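Local structure of imine reductase (Amycolatopsis orientalis, 5A9S) at residues K220-T225 / E279-S284; K266-R271 / Y283-L288; L6-A11 / S62-V67; A22-R27 / A152-P157; N183-A188 / E201-A206. The protein probably catalyses the NADPH-dependent reduction of imines to amines, working as a dimer of interlocked subunits. All coordinates share one frame; numbering follows the deposited sequence.

Interaction 1 of 5, residues K220-T225 / E279-S284; sequences KAQAPT and ESSYYS. Unlike the reference sequence in segment 220-225: Gln-222 (reference Glu). With CA (calcium ion), chain E.
Gln-222 and Tyr-283 meet where helix 199-222 runs out beside a calcium site made of backbone carbonyls, in the C-terminal helical domain. The polar part belongs to the Gln-222 amide. NE2 donates to OG of Ser-281 over 2.6 Å, the N-H...O angle being 154° and the acceptor lying close to the amide plane. The glutamine chain, bent at chi2 (-66°), turns its amide toward the 281-283 backbone. OE1 accepts from water 1, which in turn takes the N-H of Tyr-282 at 2.7 Å from N to the water oxygen; Ala-235 N is a further partner of OE1. Ser-281 O holds the turn itself together, accepting OG of Ser-284 at 2.7 Å as well as the N-H of the same residue.

The apolar part centres on the Tyr-283 ring. Gln-222 O and Ala-223 CA approach it obliquely, and Leu-186 of the other subunit packs on this tyrosine. Tyr-282 leads its own ring away, its OH bonded to Asn-183 of that subunit.

The calcium ion is held by Lys-220 O, Ala-221 O and Ala-223 O, with Ile-226 O and two waters, so the metal fastens the very turn that leaves the helix. That turn delivers Pro-224, whose CD forms a CH-pi contact 3.5 Å from the centroid of the Tyr-283 ring and only 7° off its normal.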
# COMPACT_ATOMS: atom_id res chain seq x y z
N LYS B 220 2.31 4.87 9.68
CA LYS B 220 2.92 4.93 11.02
C LYS B 220 2.78 6.32 11.68
O LYS B 220 2.55 6.39 12.87
CB LYS B 220 4.36 4.59 10.98
CG LYS B 220 4.62 3.11 10.83
CD LYS B 220 6.12 3.02 10.68
CE LYS B 220 6.66 1.66 10.85
NZ LYS B 220 8.03 1.64 10.27
N ALA B 221 2.83 7.40 10.90
CA ALA B 221 2.58 8.75 11.40
C ALA B 221 1.14 8.88 11.88
O ALA B 221 0.88 9.35 12.97
CB ALA B 221 2.88 9.83 10.33
N GLN B 222 0.19 8.43 11.11
CA GLN B 222 -1.21 8.53 11.53
C GLN B 222 -1.55 7.64 12.71
O GLN B 222 -2.47 7.96 13.46
CB GLN B 222 -2.16 8.20 10.37
CG GLN B 222 -2.19 9.28 9.28
CD GLN B 222 -2.78 10.59 9.80
OE1 GLN B 222 -2.30 11.70 9.47
NE2 GLN B 222 -3.79 10.48 10.61
N ALA B 223 -0.86 6.50 12.86
CA ALA B 223 -1.24 5.51 13.90
C ALA B 223 -1.05 6.16 15.27
O ALA B 223 0.07 6.58 15.58
CB ALA B 223 -0.41 4.25 13.80
N PRO B 224 -2.12 6.29 16.06
CA PRO B 224 -1.95 7.07 17.31
C PRO B 224 -0.95 6.48 18.33
O PRO B 224 -0.38 7.22 19.12
CB PRO B 224 -3.36 7.16 17.87
CG PRO B 224 -4.14 6.06 17.21
CD PRO B 224 -3.52 5.88 15.85
N THR B 225 -0.61 5.21 18.25
CA THR B 225 0.32 4.67 19.23
C THR B 225 1.68 4.37 18.67
O THR B 225 2.40 3.58 19.25
CB THR B 225 -0.26 3.40 19.87
OG1 THR B 225 -0.57 2.45 18.84
CG2 THR B 225 -1.51 3.75 20.65
N GLU B 279 -10.69 19.71 10.47
CA GLU B 279 -9.39 19.53 11.17
C GLU B 279 -9.05 18.15 11.81
O GLU B 279 -7.93 18.00 12.28
CB GLU B 279 -9.23 20.61 12.25
CG GLU B 279 -9.33 22.04 11.74
CD GLU B 279 -8.02 22.53 11.16
OE1 GLU B 279 -7.61 22.04 10.09
OE2 GLU B 279 -7.40 23.40 11.81
N SER B 280 -9.97 17.18 11.87
CA SER B 280 -9.67 15.90 12.51
C SER B 280 -8.62 15.10 11.71
O SER B 280 -8.36 15.37 10.54
CB SER B 280 -10.96 15.09 12.75
OG SER B 280 -12.04 15.59 12.02
N SER B 281 -7.96 14.18 12.37
CA SER B 281 -6.89 13.43 11.74
C SER B 281 -7.43 12.45 10.70
O SER B 281 -8.58 12.02 10.79
CB SER B 281 -6.13 12.67 12.80
OG SER B 281 -4.94 12.19 12.23
N TYR B 282 -6.57 12.05 9.74
CA TYR B 282 -6.96 11.02 8.77
C TYR B 282 -7.38 9.70 9.46
O TYR B 282 -8.38 9.09 9.11
CB TYR B 282 -5.84 10.73 7.75
CG TYR B 282 -6.39 10.00 6.52
CD1 TYR B 282 -6.64 8.63 6.51
CD2 TYR B 282 -6.71 10.73 5.37
CE1 TYR B 282 -7.21 8.01 5.40
CE2 TYR B 282 -7.22 10.12 4.25
CZ TYR B 282 -7.50 8.76 4.27
OH TYR B 282 -8.03 8.18 3.12
N TYR B 283 -6.67 9.33 10.50
CA TYR B 283 -6.91 8.05 11.17
C TYR B 283 -8.34 7.89 11.66
O TYR B 283 -8.85 6.77 11.70
CB TYR B 283 -5.96 7.87 12.33
CG TYR B 283 -5.80 6.40 12.72
CD1 TYR B 283 -4.79 5.63 12.14
CD2 TYR B 283 -6.56 5.83 13.74
CE1 TYR B 283 -4.62 4.32 12.49
CE2 TYR B 283 -6.39 4.50 14.11
CZ TYR B 283 -5.44 3.75 13.46
OH TYR B 283 -5.21 2.45 13.82
N SER B 284 -8.99 9.02 11.99
CA SER B 284 -10.33 9.01 12.53
C SER B 284 -11.39 8.49 11.56
O SER B 284 -12.45 8.04 11.99
CB SER B 284 -10.69 10.39 13.11
OG SER B 284 -10.87 11.34 12.08
CA CA E . 1.92 7.97 14.89
O HOH W 1 -4.17 13.36 9.74
O HOH W 2 0.98 9.92 16.43
O HOH W 3 4.08 9.62 14.49

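Interaction 2 of 5, residues K266-R271 / Y283-L288; sequences KELLDR and YSVIEL
Leu-268 faces both Val-285 and Leu-288, one methyl turned mainly to each. CD2 of Leu-268 lies 3.9 Å from CG1 of Val-285, and the two side chains run nearly perpendicular; CD1 of Leu-268 reaches CD2 of Leu-288 at 3.7 Å. With CG anti to the backbone N (chi1 176°), Leu-268 swings its methyls toward a segment that its CB does not face. Val-285 uses its other branch on Leu-269, CG2 to CD1 being 3.8 Å, and thus straddles two consecutive leucines. At the margin, CB of Arg-271 touches CD2 of Leu-288 more distantly, at 4.3 Å.

The 3-10 backbone places Val-285 and Leu-288. It bonds Leu-288 N to Val-285 O at 3.0 Å, and a spacing of three residues puts both side chains on the same side, facing helix 260-275. The Arg-271 guanidinium has CD1 of Leu-268 over one face and makes a salt bridge with Glu-260 of the other subunit, while Leu-186 of that subunit packs on Val-285. Here the C-terminal 3-10 segment packs across one side of helix 260-275, within the helical C-terminal domain of the reductive aminase-like family, whose helices interlock with those of the second subunit.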
# COMPACT_ATOMS: atom_id res chain seq x y z
N LYS B 266 -12.96 9.95 -1.69
CA LYS B 266 -13.43 11.29 -1.30
C LYS B 266 -14.71 11.25 -0.47
O LYS B 266 -14.84 11.99 0.49
CB LYS B 266 -13.70 12.19 -2.50
CG LYS B 266 -13.95 13.66 -2.07
CD LYS B 266 -13.96 14.65 -3.21
CE LYS B 266 -15.28 15.34 -3.48
NZ LYS B 266 -16.20 15.68 -2.38
N GLU B 267 -15.65 10.44 -0.90
CA GLU B 267 -16.96 10.32 -0.21
C GLU B 267 -16.82 9.88 1.24
O GLU B 267 -17.53 10.32 2.17
CB GLU B 267 -17.80 9.30 -0.96
CG GLU B 267 -18.74 9.93 -1.98
CD GLU B 267 -19.87 9.00 -2.38
OE1 GLU B 267 -20.00 7.88 -1.81
OE2 GLU B 267 -20.63 9.38 -3.30
N LEU B 268 -15.87 8.99 1.40
CA LEU B 268 -15.54 8.48 2.68
C LEU B 268 -15.02 9.57 3.59
O LEU B 268 -15.42 9.67 4.76
CB LEU B 268 -14.50 7.37 2.50
CG LEU B 268 -13.95 6.76 3.77
CD1 LEU B 268 -15.08 6.08 4.52
CD2 LEU B 268 -12.83 5.77 3.45
N LEU B 269 -14.10 10.38 3.05
CA LEU B 269 -13.60 11.53 3.78
C LEU B 269 -14.69 12.54 4.13
O LEU B 269 -14.69 13.08 5.24
CB LEU B 269 -12.46 12.20 3.00
CG LEU B 269 -11.05 11.80 3.38
CD1 LEU B 269 -10.87 10.35 3.81
CD2 LEU B 269 -10.08 12.17 2.27
N ASP B 270 -15.58 12.81 3.20
CA ASP B 270 -16.68 13.73 3.46
C ASP B 270 -17.50 13.22 4.65
O ASP B 270 -17.95 14.04 5.46
CB ASP B 270 -17.58 13.87 2.24
CG ASP B 270 -16.87 14.56 1.04
OD1 ASP B 270 -15.88 15.28 1.23
OD2 ASP B 270 -17.31 14.39 -0.11
N ARG B 271 -17.71 11.91 4.75
CA ARG B 271 -18.45 11.34 5.89
C ARG B 271 -17.65 11.58 7.17
O ARG B 271 -18.22 11.98 8.19
CB ARG B 271 -18.78 9.85 5.67
CG ARG B 271 -20.03 9.61 4.82
CD ARG B 271 -19.96 8.40 3.89
NE ARG B 271 -19.72 7.20 4.65
CZ ARG B 271 -19.11 6.10 4.19
NH1 ARG B 271 -18.64 5.99 2.94
NH2 ARG B 271 -18.97 5.09 5.03
N TYR B 283 -6.67 9.33 10.50
CA TYR B 283 -6.91 8.05 11.17
C TYR B 283 -8.34 7.89 11.66
O TYR B 283 -8.85 6.77 11.70
CB TYR B 283 -5.96 7.87 12.33
CG TYR B 283 -5.80 6.40 12.72
CD1 TYR B 283 -4.79 5.63 12.14
CD2 TYR B 283 -6.56 5.83 13.74
CE1 TYR B 283 -4.62 4.32 12.49
CE2 TYR B 283 -6.39 4.50 14.11
CZ TYR B 283 -5.44 3.75 13.46
OH TYR B 283 -5.21 2.45 13.82
N SER B 284 -8.99 9.02 11.99
CA SER B 284 -10.33 9.01 12.53
C SER B 284 -11.39 8.49 11.56
O SER B 284 -12.45 8.04 11.99
CB SER B 284 -10.69 10.39 13.11
OG SER B 284 -10.87 11.34 12.08
N VAL B 285 -11.09 8.46 10.27
CA VAL B 285 -11.85 7.66 9.33
C VAL B 285 -12.26 6.25 9.91
O VAL B 285 -13.38 5.76 9.70
CB VAL B 285 -11.09 7.46 8.00
CG1 VAL B 285 -11.80 6.44 7.10
CG2 VAL B 285 -10.99 8.77 7.25
N ILE B 286 -11.36 5.65 10.67
CA ILE B 286 -11.59 4.30 11.25
C ILE B 286 -12.84 4.18 12.12
O ILE B 286 -13.50 3.16 12.10
CB ILE B 286 -10.35 3.84 12.04
CG1 ILE B 286 -10.36 2.31 12.16
CG2 ILE B 286 -10.24 4.51 13.41
CD1 ILE B 286 -9.11 1.77 12.83
N GLU B 287 -13.18 5.27 12.80
CA GLU B 287 -14.31 5.33 13.68
C GLU B 287 -15.60 5.23 12.94
O GLU B 287 -16.59 4.87 13.55
CB GLU B 287 -14.33 6.62 14.55
CG GLU B 287 -13.09 6.88 15.41
CD GLU B 287 -12.64 5.68 16.22
OE1 GLU B 287 -13.47 4.79 16.55
OE2 GLU B 287 -11.44 5.58 16.53
N LEU B 288 -15.62 5.47 11.63
CA LEU B 288 -16.80 5.14 10.83
C LEU B 288 -17.12 3.63 10.76
O LEU B 288 -18.23 3.27 10.39
CB LEU B 288 -16.69 5.64 9.40
CG LEU B 288 -16.85 7.09 9.00
CD1 LEU B 288 -16.63 7.98 10.18
CD2 LEU B 288 -15.94 7.48 7.83

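Interaction 3 of 5, residues L6-A11 / S62-V67; sequences LPVTVA and SRLLVV
Thr-9 lies at the centre of a parallel pairing with Leu-65, gripped through both its backbone polar atoms. Its N-H goes to Leu-64 O at 3.0 Å, and its carbonyl accepts from Val-66 N at 2.7 Å, with a nearly straight N-H...O angle of 176°. Ala-11 N then donates to Val-66 O at 2.9 Å. These regular bonds make the tight part of the contact, running from Thr-9 to Ala-11, and the strand axes diverge by 23°.

The side chains add to it on both faces. On the face of Val-8, Val-10, Leu-64 and Val-66, the Val-8 methyl anti to the backbone N, CG2, meets CG2 of Val-66 at 3.7 Å; Leu-20, Ala-21 and Leu-24 of helix 15-26 cover this side. On the other face CD2 of Leu-65 packs against CB of Thr-9 at 3.9 Å.

Toward the start of the strands the pairing slackens. Pro-7 is exposed, and the neighbouring polar group is the Ser-62 hydroxyl, whose OG is 2.7 Å from Thr-9 OG1 and 2.9 Å from water 4; the same water bonds only weakly to Val-8 O. Thr-9 OG1 is also bonded to Ala-58 O, so this hydroxyl is held between the loop and the end of the preceding helix.

Strand 8-11 stands between strands 31-34 and 64-67 and leads directly into the Gly-12, Gly-14, Gly-17 turn, where Leu-13, Gly-14 and Gly-17 bind NADP(+): this is the central strand pair of a Rossmann fold.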
# COMPACT_ATOMS: atom_id res chain seq x y z
N LEU B 6 11.87 -37.09 10.83
CA LEU B 6 10.78 -36.15 11.00
C LEU B 6 9.62 -36.46 9.98
O LEU B 6 9.39 -35.72 9.00
CB LEU B 6 11.27 -34.70 10.94
N PRO B 7 8.92 -37.58 10.21
CA PRO B 7 7.74 -37.86 9.41
C PRO B 7 6.64 -36.84 9.51
O PRO B 7 6.43 -36.24 10.53
CB PRO B 7 7.25 -39.19 9.95
CG PRO B 7 7.89 -39.36 11.27
CD PRO B 7 9.18 -38.61 11.23
N VAL B 8 5.96 -36.60 8.41
CA VAL B 8 4.89 -35.65 8.41
C VAL B 8 3.87 -36.19 7.42
O VAL B 8 4.24 -36.82 6.42
CB VAL B 8 5.38 -34.19 8.17
CG1 VAL B 8 6.37 -34.16 7.03
CG2 VAL B 8 4.24 -33.19 7.89
N THR B 9 2.61 -35.99 7.75
CA THR B 9 1.51 -36.31 6.85
C THR B 9 0.86 -35.04 6.33
O THR B 9 0.57 -34.15 7.11
CB THR B 9 0.47 -37.13 7.58
OG1 THR B 9 1.03 -38.41 8.00
CG2 THR B 9 -0.75 -37.36 6.73
N VAL B 10 0.61 -34.96 5.02
CA VAL B 10 -0.15 -33.88 4.44
C VAL B 10 -1.48 -34.47 3.97
O VAL B 10 -1.52 -35.42 3.15
CB VAL B 10 0.59 -33.27 3.26
CG1 VAL B 10 -0.23 -32.19 2.59
CG2 VAL B 10 1.96 -32.73 3.72
N ALA B 11 -2.56 -33.91 4.49
CA ALA B 11 -3.95 -34.18 4.01
C ALA B 11 -4.49 -33.05 3.17
O ALA B 11 -4.72 -31.92 3.65
CB ALA B 11 -4.86 -34.43 5.20
N SER B 62 2.43 -40.42 11.28
CA SER B 62 3.16 -39.24 11.70
C SER B 62 2.54 -38.63 12.95
O SER B 62 1.34 -38.76 13.16
CB SER B 62 3.17 -38.17 10.59
OG SER B 62 3.40 -38.71 9.32
N ARG B 63 3.35 -37.97 13.76
CA ARG B 63 2.87 -37.23 14.95
C ARG B 63 2.36 -35.86 14.48
O ARG B 63 1.35 -35.35 14.97
CB ARG B 63 3.98 -37.10 16.01
N LEU B 64 2.97 -35.33 13.42
CA LEU B 64 2.51 -34.09 12.80
C LEU B 64 1.70 -34.29 11.54
O LEU B 64 2.21 -34.89 10.56
CB LEU B 64 3.73 -33.24 12.46
CG LEU B 64 3.39 -31.84 11.95
CD1 LEU B 64 2.76 -31.00 13.05
CD2 LEU B 64 4.65 -31.19 11.40
N LEU B 65 0.52 -33.66 11.53
CA LEU B 65 -0.46 -33.72 10.44
C LEU B 65 -0.79 -32.31 9.89
O LEU B 65 -1.35 -31.44 10.57
CB LEU B 65 -1.77 -34.35 10.91
CG LEU B 65 -1.65 -35.58 11.86
CD1 LEU B 65 -3.03 -35.94 12.42
CD2 LEU B 65 -0.96 -36.83 11.24
N VAL B 66 -0.42 -32.11 8.65
CA VAL B 66 -0.56 -30.81 8.03
C VAL B 66 -1.76 -30.92 7.15
O VAL B 66 -1.80 -31.79 6.32
CB VAL B 66 0.68 -30.48 7.21
CG1 VAL B 66 0.43 -29.20 6.39
CG2 VAL B 66 1.88 -30.33 8.14
N VAL B 67 -2.74 -30.05 7.37
CA VAL B 67 -4.01 -30.11 6.68
C VAL B 67 -4.26 -28.87 5.81
O VAL B 67 -4.19 -27.74 6.29
CB VAL B 67 -5.18 -30.26 7.67
CG1 VAL B 67 -6.50 -30.42 6.91
CG2 VAL B 67 -4.98 -31.48 8.58
O HOH W 4 5.27 -39.82 7.35

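Interaction 4 of 5, residues A22-R27 / A152-P157; sequences AALLDR and AGLGDP
The guanidinium of Arg-27 lies against the backbone of Gly-153, with the glycine CA over one of its faces. NE comes nearest, 3.2 Å from CA of Gly-153, a snug approach, and CZ follows at 3.6 Å from the same carbon. NH2 extends over the amide of the glycine, 3.8 Å from its N. Because Gly-153 has no side chain, the flat group can settle directly on the main chain. Two bends bring it there: chi2 (-110°) lies well off a staggered value, and chi3 (-64°) turns the group back again, so the arginine folds over the chain and does not stretch out past it.

Beneath this polar layer the contact is aliphatic. CD1 of Leu-24 meets CD2 of Leu-154 at 3.8 Å, and the other Leu-24 methyl, CD2, stays 4.0 Å from that same carbon. CB of Ala-23 touches Leu-154 CD2 as well, at 4.2 Å, so a single methyl of Leu-154 serves two successive residues of the helix.

The segment 152-157 carries the chain from helix 141-152 into strand 156-159, leaving helical geometry at Gly-155; Asp-156 pairs with Phe-135 of the neighbouring strand 134-139, and Leu-154 packs on that phenylalanine. Helix 15-26, the first of the Rossmann domain, thus rests with Leu-24 on strands 8-11 and 31-34 and, at its C-terminal end, reaches this turn.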
# COMPACT_ATOMS: atom_id res chain seq x y z
N ALA B 22 5.46 -31.21 -1.39
CA ALA B 22 6.65 -31.22 -2.21
C ALA B 22 7.78 -30.50 -1.48
O ALA B 22 8.92 -30.96 -1.49
CB ALA B 22 6.39 -30.61 -3.58
N ALA B 23 7.47 -29.40 -0.81
CA ALA B 23 8.49 -28.69 -0.01
C ALA B 23 9.05 -29.50 1.15
O ALA B 23 10.28 -29.50 1.43
CB ALA B 23 7.97 -27.37 0.49
N LEU B 24 8.16 -30.22 1.84
CA LEU B 24 8.63 -31.11 2.88
C LEU B 24 9.49 -32.25 2.32
O LEU B 24 10.47 -32.64 2.94
CB LEU B 24 7.45 -31.70 3.67
CG LEU B 24 6.81 -31.00 4.88
CD1 LEU B 24 7.55 -29.82 5.44
CD2 LEU B 24 5.35 -30.77 4.67
N LEU B 25 9.09 -32.79 1.17
CA LEU B 25 9.93 -33.79 0.47
C LEU B 25 11.27 -33.21 0.09
O LEU B 25 12.29 -33.86 0.29
CB LEU B 25 9.24 -34.35 -0.77
CG LEU B 25 8.08 -35.34 -0.55
CD1 LEU B 25 7.37 -35.60 -1.86
CD2 LEU B 25 8.58 -36.65 0.05
N ASP B 26 11.29 -31.98 -0.43
CA ASP B 26 12.55 -31.32 -0.76
C ASP B 26 13.50 -31.11 0.42
O ASP B 26 14.70 -31.16 0.25
CB ASP B 26 12.29 -30.01 -1.42
CG ASP B 26 13.56 -29.35 -1.93
OD1 ASP B 26 14.38 -30.10 -2.50
OD2 ASP B 26 13.79 -28.13 -1.73
N ARG B 27 12.96 -30.92 1.62
CA ARG B 27 13.75 -30.81 2.81
C ARG B 27 14.15 -32.14 3.37
O ARG B 27 14.91 -32.19 4.34
CB ARG B 27 12.96 -30.10 3.90
CG ARG B 27 12.73 -28.61 3.56
CD ARG B 27 13.56 -27.79 4.51
NE ARG B 27 13.04 -28.04 5.86
CZ ARG B 27 13.65 -27.79 7.02
NH1 ARG B 27 14.88 -27.28 7.07
NH2 ARG B 27 13.00 -28.08 8.16
N ALA B 152 9.34 -24.47 9.77
CA ALA B 152 10.29 -23.60 9.09
C ALA B 152 10.66 -24.05 7.68
O ALA B 152 11.01 -23.22 6.87
CB ALA B 152 11.56 -23.37 9.96
N GLY B 153 10.56 -25.34 7.38
CA GLY B 153 10.77 -25.81 6.01
C GLY B 153 9.74 -25.31 4.99
O GLY B 153 9.98 -25.29 3.79
N LEU B 154 8.58 -24.90 5.47
CA LEU B 154 7.58 -24.33 4.61
C LEU B 154 7.72 -22.82 4.36
O LEU B 154 7.32 -22.32 3.32
CB LEU B 154 6.22 -24.61 5.21
CG LEU B 154 5.84 -26.10 5.37
CD1 LEU B 154 4.55 -26.21 6.18
CD2 LEU B 154 5.74 -26.81 4.01
N GLY B 155 8.25 -22.11 5.34
CA GLY B 155 8.17 -20.66 5.38
C GLY B 155 8.58 -20.22 6.77
O GLY B 155 8.46 -21.00 7.73
N ASP B 156 9.05 -19.00 6.89
CA ASP B 156 9.38 -18.43 8.17
C ASP B 156 8.11 -18.48 9.05
O ASP B 156 7.10 -17.89 8.68
CB ASP B 156 9.89 -17.00 7.98
CG ASP B 156 10.27 -16.34 9.28
OD1 ASP B 156 10.73 -17.02 10.22
OD2 ASP B 156 10.06 -15.11 9.38
N PRO B 157 8.16 -19.20 10.18
CA PRO B 157 6.98 -19.35 10.98
C PRO B 157 6.85 -18.26 12.05
O PRO B 157 7.73 -18.10 12.89
CB PRO B 157 7.19 -20.70 11.63
CG PRO B 157 8.64 -20.91 11.67
CD PRO B 157 9.29 -19.93 10.75

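Interaction 5 of 5, residues N183-A188 / E201-A206; sequences NGFLHA and EFTKLA
Phe-185 reaches across to Phe-202, Thr-203 and Ala-206 with the far end of its ring. From CB, which is not aimed at helix 199-222, the chain continues to CG anti to the backbone N (chi1 173°), and this torsion carries the ring outward to the other helix. CE1 is the first ring atom to arrive: it lies 4.0 Å from CE2 of Phe-202 and 4.1 Å from CB of Ala-206. CZ, at the tip, goes furthest and stands 3.3 Å from OG1 of Thr-203, with CG2 of that residue at 3.9 Å. Both Thr-203 OG1 and Ala-206 CB are met by the ring edge, near its plane. The hydroxyl is not left to the phenylalanine alone, for OG1 is bonded to Ala-199 O, one helical turn back, which holds it at the rim of the ring.

Phe-202 answers from the opposite helix, pointing toward helix 166-193. The two phenylalanines come from opposite helices and overlap along their lengths, and CZ of Phe-202 arrives 3.9 Å from CB of Ala-188. The alanine lies one turn on from Phe-185, and the ring end rests on its methyl.

The axes of the two helical segments approach only to 11.4 Å and run at 138°, a wide separation bridged by the rings. Helix 166-193, the long helix joining the two domains, packs here against the start of helix 199-222; Leu-174 of the other subunit packs on Phe-202, Ile-226 of it on Thr-203, and His-187 turns toward helix 260-275.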
# COMPACT_ATOMS: atom_id res chain seq x y z
N ASN B 183 -5.92 -2.14 -5.76
CA ASN B 183 -6.89 -1.36 -6.53
C ASN B 183 -6.45 0.08 -6.71
O ASN B 183 -6.64 0.65 -7.79
CB ASN B 183 -8.32 -1.43 -5.96
CG ASN B 183 -8.87 -2.85 -5.90
OD1 ASN B 183 -9.76 -3.17 -5.07
ND2 ASN B 183 -8.32 -3.72 -6.70
N GLY B 184 -5.90 0.69 -5.67
CA GLY B 184 -5.36 2.05 -5.76
C GLY B 184 -4.20 2.11 -6.74
O GLY B 184 -4.10 3.06 -7.55
N PHE B 185 -3.33 1.10 -6.67
CA PHE B 185 -2.22 0.98 -7.63
C PHE B 185 -2.75 0.92 -9.03
O PHE B 185 -2.22 1.57 -9.94
CB PHE B 185 -1.31 -0.22 -7.39
CG PHE B 185 -0.31 -0.37 -8.48
CD1 PHE B 185 0.80 0.47 -8.53
CD2 PHE B 185 -0.58 -1.18 -9.57
CE1 PHE B 185 1.66 0.45 -9.62
CE2 PHE B 185 0.30 -1.23 -10.64
CZ PHE B 185 1.42 -0.43 -10.65
N LEU B 186 -3.76 0.14 -9.25
CA LEU B 186 -4.29 -0.01 -10.63
C LEU B 186 -4.91 1.29 -11.11
O LEU B 186 -4.74 1.63 -12.27
CB LEU B 186 -5.28 -1.16 -10.72
CG LEU B 186 -4.66 -2.58 -10.55
CD1 LEU B 186 -5.80 -3.54 -10.54
CD2 LEU B 186 -3.64 -2.99 -11.59
N HIS B 187 -5.56 2.05 -10.24
CA HIS B 187 -6.02 3.38 -10.65
C HIS B 187 -4.83 4.28 -11.03
O HIS B 187 -4.86 4.95 -12.07
CB HIS B 187 -6.93 4.02 -9.58
CG HIS B 187 -7.50 5.31 -10.00
ND1 HIS B 187 -6.99 6.49 -9.58
CD2 HIS B 187 -8.40 5.61 -10.95
CE1 HIS B 187 -7.64 7.48 -10.15
NE2 HIS B 187 -8.48 6.97 -11.00
N ALA B 188 -3.80 4.30 -10.17
CA ALA B 188 -2.58 5.01 -10.48
C ALA B 188 -1.94 4.67 -11.84
O ALA B 188 -1.53 5.56 -12.62
CB ALA B 188 -1.56 4.78 -9.38
N GLU B 201 8.42 1.33 -15.36
CA GLU B 201 9.17 2.33 -14.65
C GLU B 201 8.33 3.01 -13.57
O GLU B 201 8.86 3.29 -12.49
CB GLU B 201 9.75 3.38 -15.62
CG GLU B 201 10.99 2.84 -16.37
CD GLU B 201 10.65 2.08 -17.66
OE1 GLU B 201 9.49 1.65 -17.86
OE2 GLU B 201 11.59 1.92 -18.47
N PHE B 202 7.06 3.29 -13.86
CA PHE B 202 6.18 3.88 -12.88
C PHE B 202 6.01 2.89 -11.71
O PHE B 202 5.99 3.27 -10.54
CB PHE B 202 4.80 4.15 -13.46
CG PHE B 202 3.84 4.63 -12.40
CD1 PHE B 202 3.91 5.95 -11.95
CD2 PHE B 202 2.91 3.77 -11.83
CE1 PHE B 202 3.07 6.40 -10.97
CE2 PHE B 202 2.04 4.22 -10.87
CZ PHE B 202 2.12 5.54 -10.42
N THR B 203 5.88 1.63 -12.06
CA THR B 203 5.58 0.58 -11.07
C THR B 203 6.73 0.47 -10.09
O THR B 203 6.50 0.34 -8.89
CB THR B 203 5.26 -0.77 -11.74
OG1 THR B 203 4.08 -0.65 -12.57
CG2 THR B 203 5.01 -1.87 -10.70
N LYS B 204 7.95 0.59 -10.58
CA LYS B 204 9.14 0.55 -9.72
C LYS B 204 9.24 1.76 -8.81
O LYS B 204 9.55 1.63 -7.64
CB LYS B 204 10.39 0.38 -10.57
CG LYS B 204 10.62 -1.08 -11.01
CD LYS B 204 11.72 -1.18 -12.06
CE LYS B 204 11.37 -2.07 -13.22
NZ LYS B 204 12.52 -2.09 -14.16
N LEU B 205 8.97 2.95 -9.35
CA LEU B 205 8.89 4.14 -8.53
C LEU B 205 7.84 3.98 -7.40
O LEU B 205 8.14 4.22 -6.26
CB LEU B 205 8.56 5.36 -9.37
CG LEU B 205 8.59 6.66 -8.57
CD1 LEU B 205 10.02 7.04 -8.17
CD2 LEU B 205 7.94 7.74 -9.39
N ALA B 206 6.63 3.54 -7.77
CA ALA B 206 5.54 3.35 -6.83
C ALA B 206 5.88 2.33 -5.75
O ALA B 206 5.54 2.54 -4.61
CB ALA B 206 4.25 2.94 -7.57

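Overall arrangement
The contacts fall into two groups, one per domain. Interactions 3 and 4 belong to the Rossmann domain, their centres about 12 Å apart; Leu-24 joins them, its CG lying 3.8 Å from CG1 of Val-8. Interactions 1, 2 and 5 lie in the helical domain. Interactions 1 and 2 share Tyr-283 and Ser-284, with centres about 11 Å apart, whereas the centre of interaction 5 is about 24 Å from those of interactions 1 and 2, and helix 199-222 serves both interactions 1 and 5. Centres of interactions 1 and 3 are about 45 Å apart. A bound NADP lies about 10 Å from the side chain of Gln-222 and about 13 Å from that of Leu-269, consistent with an active site formed between domains of different subunits.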